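Local structure of Pcza361.24 (Amycolatopsis orientalis, 3G2M) at residues S70-F75 / T97-D102; E194-E199 / L251-Q256; D35-S40 / D240-C245; G159-L164 / R170-S175. The protein acts as an S-adenosyl-L-methionine-dependent N-methyltransferase, probably methylating a nitrogen of glycopeptide antibiotics during their biosynthesis. All coordinates share one frame; numbering follows the deposited sequence.

Interaction 1: residues S70-F75 / T97-D102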
loop_
_atom_site.group_PDB
_atom_site.type_symbol
_atom_site.label_atom_id
_atom_site.label_comp_id
_atom_site.label_asym_id
_atom_site.label_seq_id
_atom_site.Cartn_x
_atom_site.Cartn_y
_atom_site.Cartn_z
ATOM N N SER A 70 5.600 -14.977 -22.443
ATOM C CA SER A 70 6.925 -14.707 -21.888
ATOM C C SER A 70 6.955 -14.938 -20.380
ATOM O O SER A 70 7.959 -15.399 -19.832
ATOM C CB SER A 70 7.355 -13.275 -22.197
ATOM O OG SER A 70 7.516 -13.085 -23.589
ATOM N N GLU A 71 5.854 -14.599 -19.717
ATOM C CA GLU A 71 5.740 -14.773 -18.273
ATOM C C GLU A 71 5.718 -16.255 -17.909
ATOM O O GLU A 71 6.475 -16.692 -17.042
ATOM C CB GLU A 71 4.498 -14.055 -17.734
ATOM C CG GLU A 71 4.412 -14.056 -16.222
ATOM C CD GLU A 71 3.142 -13.425 -15.683
ATOM O OE1 GLU A 71 2.426 -12.735 -16.440
ATOM O OE2 GLU A 71 2.863 -13.621 -14.481
ATOM N N ALA A 72 4.866 -17.024 -18.586
ATOM C CA ALA A 72 4.770 -18.464 -18.345
ATOM C C ALA A 72 6.106 -19.160 -18.588
ATOM O O ALA A 72 6.490 -20.061 -17.837
ATOM C CB ALA A 72 3.670 -19.087 -19.199
ATOM N N ARG A 73 6.805 -18.714 -19.631
ATOM C CA ARG A 73 8.149 -19.171 -19.964
ATOM C C ARG A 73 9.129 -18.941 -18.809
ATOM O O ARG A 73 9.933 -19.823 -18.492
ATOM C CB ARG A 73 8.636 -18.440 -21.216
ATOM C CG ARG A 73 9.778 -19.103 -21.977
ATOM C CD ARG A 73 10.055 -18.336 -23.266
ATOM N NE ARG A 73 10.508 -16.970 -22.994
ATOM C CZ ARG A 73 10.244 -15.911 -23.759
ATOM N NH1 ARG A 73 9.507 -16.034 -24.860
ATOM N NH2 ARG A 73 10.708 -14.717 -23.409
ATOM N N GLU A 74 9.061 -17.765 -18.182
ATOM C CA GLU A 74 9.947 -17.464 -17.056
ATOM C C GLU A 74 9.666 -18.358 -15.861
ATOM O O GLU A 74 10.597 -18.808 -15.190
ATOM C CB GLU A 74 9.895 -15.989 -16.651
ATOM C CG GLU A 74 10.798 -15.086 -17.485
ATOM C CD GLU A 74 12.291 -15.393 -17.355
ATOM O OE1 GLU A 74 12.767 -15.784 -16.264
ATOM O OE2 GLU A 74 13.001 -15.217 -18.361
ATOM N N PHE A 75 8.384 -18.616 -15.607
ATOM C CA PHE A 75 7.986 -19.543 -14.553
ATOM C C PHE A 75 8.580 -20.925 -14.817
ATOM O O PHE A 75 9.195 -21.513 -13.929
ATOM C CB PHE A 75 6.463 -19.609 -14.413
ATOM C CG PHE A 75 5.873 -18.497 -13.569
ATOM C CD1 PHE A 75 6.072 -18.465 -12.190
ATOM C CD2 PHE A 75 5.109 -17.496 -14.153
ATOM C CE1 PHE A 75 5.526 -17.442 -11.408
ATOM C CE2 PHE A 75 4.553 -16.467 -13.374
ATOM C CZ PHE A 75 4.760 -16.450 -12.003
ATOM N N THR A 97 -2.331 -20.738 -17.396
ATOM C CA THR A 97 -2.618 -22.159 -17.196
ATOM C C THR A 97 -2.462 -22.981 -18.476
ATOM O O THR A 97 -1.901 -24.072 -18.441
ATOM C CB THR A 97 -4.033 -22.407 -16.640
ATOM O OG1 THR A 97 -4.349 -21.425 -15.645
ATOM C CG2 THR A 97 -4.130 -23.804 -16.028
ATOM N N PHE A 98 -2.970 -22.463 -19.589
ATOM C CA PHE A 98 -2.894 -23.182 -20.861
ATOM C C PHE A 98 -1.449 -23.300 -21.374
ATOM O O PHE A 98 -1.037 -24.389 -21.779
ATOM C CB PHE A 98 -3.860 -22.589 -21.896
ATOM C CG PHE A 98 -5.309 -22.888 -21.602
ATOM C CD1 PHE A 98 -5.883 -24.086 -22.017
ATOM C CD2 PHE A 98 -6.091 -21.984 -20.888
ATOM C CE1 PHE A 98 -7.221 -24.377 -21.736
ATOM C CE2 PHE A 98 -7.427 -22.265 -20.596
ATOM C CZ PHE A 98 -7.992 -23.465 -21.026
ATOM N N PRO A 99 -0.674 -22.193 -21.356
ATOM C CA PRO A 99 0.777 -22.342 -21.533
ATOM C C PRO A 99 1.432 -23.378 -20.605
ATOM O O PRO A 99 2.295 -24.129 -21.058
ATOM C CB PRO A 99 1.306 -20.940 -21.236
ATOM C CG PRO A 99 0.199 -20.042 -21.639
ATOM C CD PRO A 99 -1.063 -20.772 -21.281
ATOM N N PHE A 100 1.035 -23.418 -19.330
ATOM C CA PHE A 100 1.571 -24.409 -18.387
ATOM C C PHE A 100 1.217 -25.845 -18.783
ATOM O O PHE A 100 2.061 -26.737 -18.718
ATOM C CB PHE A 100 1.087 -24.148 -16.952
ATOM C CG PHE A 100 1.704 -22.936 -16.295
ATOM C CD1 PHE A 100 2.966 -22.475 -16.665
ATOM C CD2 PHE A 100 1.021 -22.273 -15.272
ATOM C CE1 PHE A 100 3.535 -21.359 -16.039
ATOM C CE2 PHE A 100 1.579 -21.155 -14.638
ATOM C CZ PHE A 100 2.835 -20.696 -15.018
ATOM N N LEU A 101 -0.033 -26.059 -19.183
ATOM C CA LEU A 101 -0.490 -27.370 -19.635
ATOM C C LEU A 101 0.227 -27.795 -20.919
ATOM O O LEU A 101 0.454 -28.983 -21.141
ATOM C CB LEU A 101 -2.007 -27.374 -19.845
ATOM C CG LEU A 101 -2.887 -27.148 -18.611
ATOM C CD1 LEU A 101 -4.293 -26.748 -19.024
ATOM C CD2 LEU A 101 -2.907 -28.371 -17.710
ATOM N N ASP A 102 0.584 -26.809 -21.741
ATOM C CA ASP A 102 1.348 -27.013 -22.978
ATOM C C ASP A 102 2.781 -27.482 -22.731
ATOM O O ASP A 102 3.444 -27.978 -23.643
ATOM C CB ASP A 102 1.373 -25.722 -23.800
ATOM C CG ASP A 102 0.087 -25.495 -24.577
ATOM O OD1 ASP A 102 -0.789 -26.391 -24.579
ATOM O OD2 ASP A 102 -0.042 -24.415 -25.197
#
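F100 pushes the far corner of its ring into the notch between A72 and F75, one turn apart on helix 69-79. The ring comes in edge first: A72 O and F75 CB both lie near its plane, with F100 CE1 3.7 Å from A72 O and 3.8 Å from F75 CB. CZ, next to it, reaches the start of the other aromatic ring, 4.0 Å from F75 CG. The two phenylalanine side chains cross obliquely, so this is a corner contact and not a stack. On F100, CG sits beside the backbone N and opposite the carbonyl carbon (chi1 -72°); its CB leaves to the side of the interface, and the ring end comes in toward helix 69-79. Nearer the start of the helix pair the packing is simpler: A72 CB meets P99 CB at 3.6 Å, and the small alanine lets the backbones come close, A72 CA and P99 CA being 6.4 Å apart. The axes of the two short helical segments approach to 9.4 Å, crossing at -49°. No hydrogen bond joins the segments, but E71, beside this apolar face, forms a salt bridge with R95 and a hydrogen bond with S157, both residues that bind S-adenosyl-L-methionine. The arrangement is that of a class I methyltransferase, in which a helix ahead of strand 86-89 packs on the helix following it, next to the cofactor site.

Interaction 2: residues E194-E199 / L251-Q256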
loop_
_atom_site.group_PDB
_atom_site.type_symbol
_atom_site.label_atom_id
_atom_site.label_comp_id
_atom_site.label_asym_id
_atom_site.label_seq_id
_atom_site.Cartn_x
_atom_site.Cartn_y
_atom_site.Cartn_z
ATOM N N GLU A 194 9.590 1.914 -12.714
ATOM C CA GLU A 194 10.855 2.638 -12.825
ATOM C C GLU A 194 11.411 2.998 -11.442
ATOM O O GLU A 194 12.597 2.806 -11.192
ATOM C CB GLU A 194 10.715 3.885 -13.704
ATOM C CG GLU A 194 12.053 4.427 -14.194
ATOM C CD GLU A 194 11.939 5.720 -14.991
ATOM O OE1 GLU A 194 10.855 6.005 -15.555
ATOM O OE2 GLU A 194 12.949 6.455 -15.054
ATOM N N ALA A 195 10.549 3.492 -10.549
ATOM C CA ALA A 195 10.954 3.846 -9.181
ATOM C C ALA A 195 11.414 2.638 -8.378
ATOM O O ALA A 195 12.343 2.742 -7.579
ATOM C CB ALA A 195 9.828 4.572 -8.445
ATOM N N ALA A 196 10.761 1.496 -8.595
ATOM C CA ALA A 196 11.135 0.253 -7.929
ATOM C C ALA A 196 12.449 -0.304 -8.470
ATOM O O ALA A 196 13.214 -0.919 -7.732
ATOM C CB ALA A 196 10.029 -0.777 -8.057
ATOM N N GLU A 197 12.702 -0.083 -9.757
ATOM C CA GLU A 197 13.908 -0.575 -10.405
ATOM C C GLU A 197 15.154 0.242 -10.031
ATOM O O GLU A 197 16.241 -0.320 -9.868
ATOM C CB GLU A 197 13.716 -0.602 -11.922
ATOM C CG GLU A 197 14.941 -1.053 -12.703
ATOM C CD GLU A 197 14.754 -0.948 -14.200
ATOM O OE1 GLU A 197 15.496 -1.637 -14.932
ATOM O OE2 GLU A 197 13.867 -0.184 -14.644
ATOM N N SER A 198 14.986 1.557 -9.889
ATOM C CA SER A 198 16.098 2.470 -9.599
ATOM C C SER A 198 16.701 2.284 -8.211
ATOM O O SER A 198 15.992 1.977 -7.252
ATOM C CB SER A 198 15.641 3.922 -9.753
ATOM O OG SER A 198 15.237 4.189 -11.082
ATOM N N GLU A 199 18.017 2.475 -8.111
ATOM C CA GLU A 199 18.693 2.532 -6.814
ATOM C C GLU A 199 18.275 3.801 -6.077
ATOM O O GLU A 199 18.379 4.895 -6.630
ATOM C CB GLU A 199 20.217 2.485 -6.976
ATOM C CG GLU A 199 20.800 1.075 -6.999
ATOM C CD GLU A 199 20.751 0.390 -5.637
ATOM O OE1 GLU A 199 21.227 0.986 -4.644
ATOM O OE2 GLU A 199 20.239 -0.748 -5.565
ATOM N N LEU A 251 0.365 -1.154 -6.966
ATOM C CA LEU A 251 1.601 -1.676 -7.535
ATOM C C LEU A 251 2.667 -1.744 -6.457
ATOM O O LEU A 251 3.219 -0.722 -6.045
ATOM C CB LEU A 251 2.078 -0.851 -8.745
ATOM C CG LEU A 251 3.246 -1.452 -9.549
ATOM C CD1 LEU A 251 2.854 -2.777 -10.198
ATOM C CD2 LEU A 251 3.741 -0.493 -10.604
ATOM N N LEU A 252 2.941 -2.959 -5.997
ATOM C CA LEU A 252 3.949 -3.170 -4.981
ATOM C C LEU A 252 5.328 -3.258 -5.626
ATOM O O LEU A 252 5.492 -3.825 -6.724
ATOM C CB LEU A 252 3.655 -4.451 -4.189
ATOM C CG LEU A 252 2.367 -4.500 -3.360
ATOM C CD1 LEU A 252 1.875 -5.939 -3.205
ATOM C CD2 LEU A 252 2.575 -3.837 -2.008
ATOM N N ALA A 253 6.316 -2.694 -4.943
ATOM C CA ALA A 253 7.708 -2.887 -5.325
ATOM C C ALA A 253 8.070 -4.352 -5.073
ATOM O O ALA A 253 7.713 -4.892 -4.029
ATOM C CB ALA A 253 8.609 -1.951 -4.501
ATOM N N PRO A 254 8.742 -5.023 -6.042
ATOM C CA PRO A 254 9.186 -6.408 -5.808
ATOM C C PRO A 254 9.949 -6.601 -4.493
ATOM O O PRO A 254 9.743 -7.603 -3.808
ATOM C CB PRO A 254 10.097 -6.692 -7.017
ATOM C CG PRO A 254 9.506 -5.827 -8.103
ATOM C CD PRO A 254 9.084 -4.562 -7.403
ATOM N N ASP A 255 10.801 -5.640 -4.128
ATOM C CA ASP A 255 11.580 -5.736 -2.885
ATOM C C ASP A 255 10.697 -5.695 -1.631
ATOM O O ASP A 255 11.048 -6.291 -0.608
ATOM C CB ASP A 255 12.667 -4.648 -2.812
ATOM C CG ASP A 255 13.839 -4.907 -3.770
ATOM O OD1 ASP A 255 14.049 -6.066 -4.189
ATOM O OD2 ASP A 255 14.550 -3.940 -4.113
ATOM N N GLN A 256 9.558 -5.005 -1.713
ATOM C CA GLN A 256 8.575 -4.982 -0.617
ATOM C C GLN A 256 7.935 -6.367 -0.397
ATOM O O GLN A 256 7.826 -6.832 0.738
ATOM C CB GLN A 256 7.489 -3.915 -0.858
ATOM C CG GLN A 256 6.280 -3.976 0.114
ATOM C CD GLN A 256 6.646 -3.625 1.556
ATOM O OE1 GLN A 256 7.583 -2.873 1.804
ATOM N NE2 GLN A 256 5.894 -4.162 2.508
HETATM O O HOH W 1 11.704 -3.370 -5.824
#
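E194 O, at the start of the short helix whose A196 packs against A253 and P254, is gripped twice by S198: its backbone N and its OG each sit 3.0 Å from that oxygen. The two donors come from opposite faces of the carbonyl plane, and the hydroxyl lies 37° out of it, with a C=O...OG angle of 142°. S198 carries its OG back there with chi1 at -62°, and since this residue is the first to leave helical backbone angles, the pair of hydrogen bonds from S198 N and OG ties off the helix where the chain turns away. The contact with 251-256 is small and apolar. A196 CB points at the other segment and lies 4.0 Å from A253 CB and also 4.0 Å from P254 CD, so a single methyl touches a second methyl and the CD methylene of the proline ring. A253 is the N-cap residue of helix 254-263, and the nearest CA atoms, A196 CA and A253 CA, are 5.3 Å apart. Beside the methyls a water bridges the segments: it accepts from D255 N at 3.0 Å and makes a weak, long bond to A196 O, giving a first-turn amide of the helix a partner. Helix 194-197 thus lies against the corner where strand 244-252 passes into helix 254-263. A253 is also backbone-bonded to A224 of strand 219-234, P254 rests on L190 of strand 184-191, and L251 packs on H221 of the second subunit.

Interaction 3: residues D35-S40 / D240-C245; sequences DVLLAS and DPFVVC
L37 does most of the work on helix 32-40, splitting its two methyls between F242 and V244. CD2 goes to the aromatic ring, 3.7 Å from F242 CE2 and 3.8 Å from F242 CZ, approaching obliquely while the two side chains cross at about a right angle. CD1 goes to the valine, 4.0 Å from V244 CG1 and equally 4.0 Å from V244 CG2. Its chi1 of -99° departs from the usual staggered values, a twist that accompanies the fork reaching both partners. V244 meets it with two methyls, because CG1 stands opposite the backbone N and CG2 opposite the carbonyl carbon. Next along, L38 leaves its backbone to one side, but its end comes closer: L38 CD2 lies 4.1 Å from V244 CG2, a further touch at the border of the patch. At the end of the helix S40 folds its OG back toward L37 O in a weak hydrogen bond of 3.3 Å. V244 lies in strand 244-252, backbone-bonded to C48 of strand 47-49, and L37 also touches H233 of strand 219-234, which places the helix against the small mixed sheet of these three strands. No hydrogen bond or salt bridge crosses between the segments; methyls against methyls and a ring fix little direction, and between these two segments the hold is apolar burial and shape.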
loop_
_atom_site.group_PDB
_atom_site.type_symbol
_atom_site.label_atom_id
_atom_site.label_comp_id
_atom_site.label_asym_id
_atom_site.label_seq_id
_atom_site.Cartn_x
_atom_site.Cartn_y
_atom_site.Cartn_z
ATOM N N ASP A 35 -9.585 14.684 -17.380
ATOM C CA ASP A 35 -10.304 15.947 -17.194
ATOM C C ASP A 35 -10.073 16.924 -18.341
ATOM O O ASP A 35 -11.025 17.500 -18.873
ATOM C CB ASP A 35 -9.911 16.606 -15.872
ATOM C CG ASP A 35 -10.481 15.889 -14.668
ATOM O OD1 ASP A 35 -11.170 14.858 -14.847
ATOM O OD2 ASP A 35 -10.235 16.361 -13.537
ATOM N N VAL A 36 -8.806 17.098 -18.713
ATOM C CA VAL A 36 -8.420 17.969 -19.829
ATOM C C VAL A 36 -8.990 17.470 -21.167
ATOM O O VAL A 36 -9.490 18.266 -21.967
ATOM C CB VAL A 36 -6.876 18.153 -19.897
ATOM C CG1 VAL A 36 -6.476 19.013 -21.082
ATOM C CG2 VAL A 36 -6.357 18.779 -18.608
ATOM N N LEU A 37 -8.928 16.154 -21.384
ATOM C CA LEU A 37 -9.509 15.509 -22.569
ATOM C C LEU A 37 -11.007 15.745 -22.704
ATOM O O LEU A 37 -11.470 16.240 -23.730
ATOM C CB LEU A 37 -9.264 13.998 -22.542
ATOM C CG LEU A 37 -8.125 13.366 -23.339
ATOM C CD1 LEU A 37 -8.114 11.883 -23.028
ATOM C CD2 LEU A 37 -8.280 13.602 -24.840
ATOM N N LEU A 38 -11.757 15.375 -21.668
ATOM C CA LEU A 38 -13.212 15.515 -21.658
ATOM C C LEU A 38 -13.660 16.968 -21.817
ATOM O O LEU A 38 -14.739 17.234 -22.348
ATOM C CB LEU A 38 -13.804 14.906 -20.383
ATOM C CG LEU A 38 -13.703 13.383 -20.236
ATOM C CD1 LEU A 38 -13.822 12.982 -18.773
ATOM C CD2 LEU A 38 -14.742 12.658 -21.092
ATOM N N ALA A 39 -12.819 17.895 -21.360
ATOM C CA ALA A 39 -13.083 19.325 -21.496
ATOM C C ALA A 39 -12.925 19.801 -22.939
ATOM O O ALA A 39 -13.719 20.614 -23.414
ATOM C CB ALA A 39 -12.179 20.124 -20.565
ATOM N N SER A 40 -11.914 19.278 -23.634
ATOM C CA SER A 40 -11.621 19.687 -25.013
ATOM C C SER A 40 -12.404 18.895 -26.070
ATOM O O SER A 40 -12.348 19.210 -27.266
ATOM C CB SER A 40 -10.112 19.604 -25.287
ATOM O OG SER A 40 -9.708 18.296 -25.652
ATOM N N ASP A 240 -16.490 10.061 -31.470
ATOM C CA ASP A 240 -17.914 10.148 -31.157
ATOM C C ASP A 240 -18.602 8.777 -31.238
ATOM O O ASP A 240 -18.840 8.264 -32.338
ATOM C CB ASP A 240 -18.608 11.161 -32.074
ATOM C CG ASP A 240 -20.023 11.512 -31.617
ATOM O OD1 ASP A 240 -20.516 10.933 -30.621
ATOM O OD2 ASP A 240 -20.648 12.378 -32.268
ATOM N N PRO A 241 -18.920 8.179 -30.070
ATOM C CA PRO A 241 -18.567 8.691 -28.739
ATOM C C PRO A 241 -17.072 8.580 -28.433
ATOM O O PRO A 241 -16.411 7.643 -28.886
ATOM C CB PRO A 241 -19.371 7.800 -27.790
ATOM C CG PRO A 241 -19.608 6.543 -28.547
ATOM C CD PRO A 241 -19.710 6.935 -29.993
ATOM N N PHE A 242 -16.555 9.545 -27.679
ATOM C CA PHE A 242 -15.159 9.546 -27.264
ATOM C C PHE A 242 -15.061 9.024 -25.830
ATOM O O PHE A 242 -15.299 9.768 -24.875
ATOM C CB PHE A 242 -14.583 10.963 -27.377
ATOM C CG PHE A 242 -13.085 11.028 -27.248
ATOM C CD1 PHE A 242 -12.268 10.804 -28.352
ATOM C CD2 PHE A 242 -12.493 11.330 -26.029
ATOM C CE1 PHE A 242 -10.878 10.870 -28.237
ATOM C CE2 PHE A 242 -11.107 11.394 -25.905
ATOM C CZ PHE A 242 -10.298 11.166 -27.014
ATOM N N VAL A 243 -14.737 7.739 -25.686
ATOM C CA VAL A 243 -14.668 7.114 -24.366
ATOM C C VAL A 243 -13.259 7.158 -23.774
ATOM O O VAL A 243 -12.295 6.666 -24.373
ATOM C CB VAL A 243 -15.242 5.663 -24.340
ATOM C CG1 VAL A 243 -16.684 5.643 -24.848
ATOM C CG2 VAL A 243 -14.366 4.693 -25.135
ATOM N N VAL A 244 -13.156 7.772 -22.602
ATOM C CA VAL A 244 -11.895 7.850 -21.874
ATOM C C VAL A 244 -11.965 6.862 -20.711
ATOM O O VAL A 244 -12.813 6.994 -19.823
ATOM C CB VAL A 244 -11.609 9.285 -21.372
ATOM C CG1 VAL A 244 -10.218 9.376 -20.741
ATOM C CG2 VAL A 244 -11.730 10.285 -22.513
ATOM N N CYS A 245 -11.089 5.859 -20.743
ATOM C CA CYS A 245 -11.076 4.802 -19.736
ATOM C C CYS A 245 -9.953 5.040 -18.733
ATOM O O CYS A 245 -8.802 5.221 -19.123
ATOM C CB CYS A 245 -10.899 3.432 -20.395
ATOM S SG CYS A 245 -12.118 3.033 -21.668
#

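Interaction 4: residues G159-L164 / R170-S175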
loop_
_atom_site.group_PDB
_atom_site.type_symbol
_atom_site.label_atom_id
_atom_site.label_comp_id
_atom_site.label_asym_id
_atom_site.label_seq_id
_atom_site.Cartn_x
_atom_site.Cartn_y
_atom_site.Cartn_z
ATOM N N GLY A 159 -0.388 -9.646 -11.281
ATOM C CA GLY A 159 -1.709 -9.018 -11.248
ATOM C C GLY A 159 -2.547 -9.455 -10.059
ATOM O O GLY A 159 -3.281 -8.648 -9.462
ATOM N N SER A 160 -2.415 -10.727 -9.706
ATOM C CA SER A 160 -3.201 -11.347 -8.644
ATOM C C SER A 160 -2.756 -10.956 -7.238
ATOM O O SER A 160 -3.578 -10.569 -6.414
ATOM C CB SER A 160 -3.115 -12.864 -8.791
ATOM O OG SER A 160 -3.495 -13.238 -10.101
ATOM N N ILE A 161 -1.461 -11.088 -6.948
ATOM C CA ILE A 161 -0.964 -10.720 -5.611
ATOM C C ILE A 161 -1.185 -9.225 -5.337
ATOM O O ILE A 161 -1.525 -8.836 -4.226
ATOM C CB ILE A 161 0.519 -11.149 -5.367
ATOM C CG1 ILE A 161 0.948 -10.802 -3.919
ATOM C CG2 ILE A 161 1.449 -10.531 -6.416
ATOM C CD1 ILE A 161 2.249 -11.453 -3.446
ATOM N N ASN A 162 -1.035 -8.395 -6.365
ATOM C CA ASN A 162 -1.260 -6.954 -6.218
ATOM C C ASN A 162 -2.717 -6.571 -5.933
ATOM O O ASN A 162 -2.993 -5.448 -5.524
ATOM C CB ASN A 162 -0.713 -6.179 -7.431
ATOM C CG ASN A 162 0.777 -5.864 -7.298
ATOM O OD1 ASN A 162 1.171 -5.020 -6.491
ATOM N ND2 ASN A 162 1.605 -6.527 -8.103
ATOM N N GLU A 163 -3.644 -7.505 -6.127
ATOM C CA GLU A 163 -5.052 -7.267 -5.777
ATOM C C GLU A 163 -5.305 -7.393 -4.265
ATOM O O GLU A 163 -6.370 -7.018 -3.772
ATOM C CB GLU A 163 -5.971 -8.207 -6.581
ATOM C CG GLU A 163 -6.133 -7.742 -8.036
ATOM C CD GLU A 163 -7.035 -8.615 -8.896
ATOM O OE1 GLU A 163 -7.541 -9.674 -8.437
ATOM O OE2 GLU A 163 -7.245 -8.219 -10.066
ATOM N N LEU A 164 -4.312 -7.898 -3.532
ATOM C CA LEU A 164 -4.458 -8.171 -2.097
ATOM C C LEU A 164 -3.827 -7.081 -1.230
ATOM O O LEU A 164 -2.699 -6.648 -1.492
ATOM C CB LEU A 164 -3.816 -9.525 -1.756
ATOM C CG LEU A 164 -4.322 -10.805 -2.436
ATOM C CD1 LEU A 164 -3.555 -12.025 -1.903
ATOM C CD2 LEU A 164 -5.840 -10.977 -2.236
ATOM N N ARG A 170 -0.629 -11.550 3.858
ATOM C CA ARG A 170 -0.249 -12.402 4.997
ATOM C C ARG A 170 -0.974 -13.756 4.955
ATOM O O ARG A 170 -0.368 -14.794 5.184
ATOM C CB ARG A 170 -0.539 -11.701 6.330
ATOM C CG ARG A 170 0.549 -10.733 6.796
ATOM C CD ARG A 170 0.294 -10.243 8.230
ATOM N NE ARG A 170 0.051 -8.803 8.295
ATOM C CZ ARG A 170 -1.058 -8.227 8.751
ATOM N NH1 ARG A 170 -2.071 -8.950 9.225
ATOM N NH2 ARG A 170 -1.145 -6.905 8.749
ATOM N N GLY A 171 -2.275 -13.730 4.675
ATOM C CA GLY A 171 -3.069 -14.958 4.526
ATOM C C GLY A 171 -2.604 -15.805 3.357
ATOM O O GLY A 171 -2.573 -17.034 3.452
ATOM N N LEU A 172 -2.252 -15.152 2.247
ATOM C CA LEU A 172 -1.648 -15.830 1.097
ATOM C C LEU A 172 -0.364 -16.568 1.481
ATOM O O LEU A 172 -0.221 -17.760 1.190
ATOM C CB LEU A 172 -1.351 -14.823 -0.035
ATOM C CG LEU A 172 -0.404 -15.234 -1.178
ATOM C CD1 LEU A 172 -1.020 -16.337 -2.045
ATOM C CD2 LEU A 172 -0.055 -14.015 -2.033
ATOM N N TYR A 173 0.563 -15.859 2.133
ATOM C CA TYR A 173 1.868 -16.436 2.465
ATOM C C TYR A 173 1.729 -17.665 3.379
ATOM O O TYR A 173 2.374 -18.691 3.162
ATOM C CB TYR A 173 2.798 -15.390 3.100
ATOM C CG TYR A 173 2.991 -14.103 2.307
ATOM C CD1 TYR A 173 3.089 -14.111 0.913
ATOM C CD2 TYR A 173 3.101 -12.875 2.967
ATOM C CE1 TYR A 173 3.274 -12.921 0.200
ATOM C CE2 TYR A 173 3.281 -11.691 2.261
ATOM C CZ TYR A 173 3.360 -11.721 0.882
ATOM O OH TYR A 173 3.532 -10.539 0.185
ATOM N N ALA A 174 0.869 -17.561 4.383
ATOM C CA ALA A 174 0.620 -18.682 5.303
ATOM C C ALA A 174 -0.066 -19.857 4.612
ATOM O O ALA A 174 0.327 -21.008 4.809
ATOM C CB ALA A 174 -0.190 -18.215 6.510
ATOM N N SER A 175 -1.074 -19.564 3.793
ATOM C CA SER A 175 -1.769 -20.595 3.020
ATOM C C SER A 175 -0.797 -21.368 2.126
ATOM O O SER A 175 -0.796 -22.599 2.123
ATOM C CB SER A 175 -2.903 -19.991 2.189
ATOM O OG SER A 175 -3.945 -19.472 3.013
#
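I161 overlaps L172 with the end of its longer branch, I161 CD1 lying 3.7 Å from L172 CD2 and CG1 following at 3.9 Å from the same methyl. The two side chains cross at about a right angle. I161 is extended, with CG1 opposite the backbone N (chi1 -177°), and this carries CD1 far enough to touch Y173 as well: it lies 4.1 Å from Y173 CE1 and 4.0 Å from Y173 OH, meeting the ring obliquely. L172, in turn, has a second neighbour. L164 CD1 comes to 4.0 Å from L172 CB and also 4.0 Å from L172 CD2, again crossing at about a right angle, so the leucine is touched by both I161 and L164. A type I turn from I161 to L164 brings those two residues to the same side, closed by the bond from L164 N to I161 O. Around the contact, I161 and L172 both lie on I156 of strand 151-156, while I161 and Y173 touch V257 of helix 254-263. L164 packs close to M142, which binds S-adenosyl-L-methionine. No hydrogen bond crosses between the segments, where the packing is essentially apolar, and Y173 OH, a polar group at its edge, is hydrogen-bonded to E260; a buried tyrosine can therefore lend its ring to the core while its hydroxyl ties helix 166-179 to helix 254-263.

How the interactions relate
Interaction 3 opens first, at 35-40, and stays open for some 200 residues until 240-245 returns to it. Within that span interaction 1 closes a short loop round strand 86-89, and interaction 4 then closes a tight one where the chain passes from helix 158-161 to helix 166-179. Interaction 2 opens at 194-199 before interaction 3 has closed and ends at 251-256, so these two cross; both use strand 244-252. Interactions 1 and 4 belong to the methyltransferase core, whereas interaction 3 lies on the small outer sheet. Interaction 2 joins the two regions and touches interaction 4, L252 N lying 2.8 Å from N162 OD1 in a probable hydrogen bond.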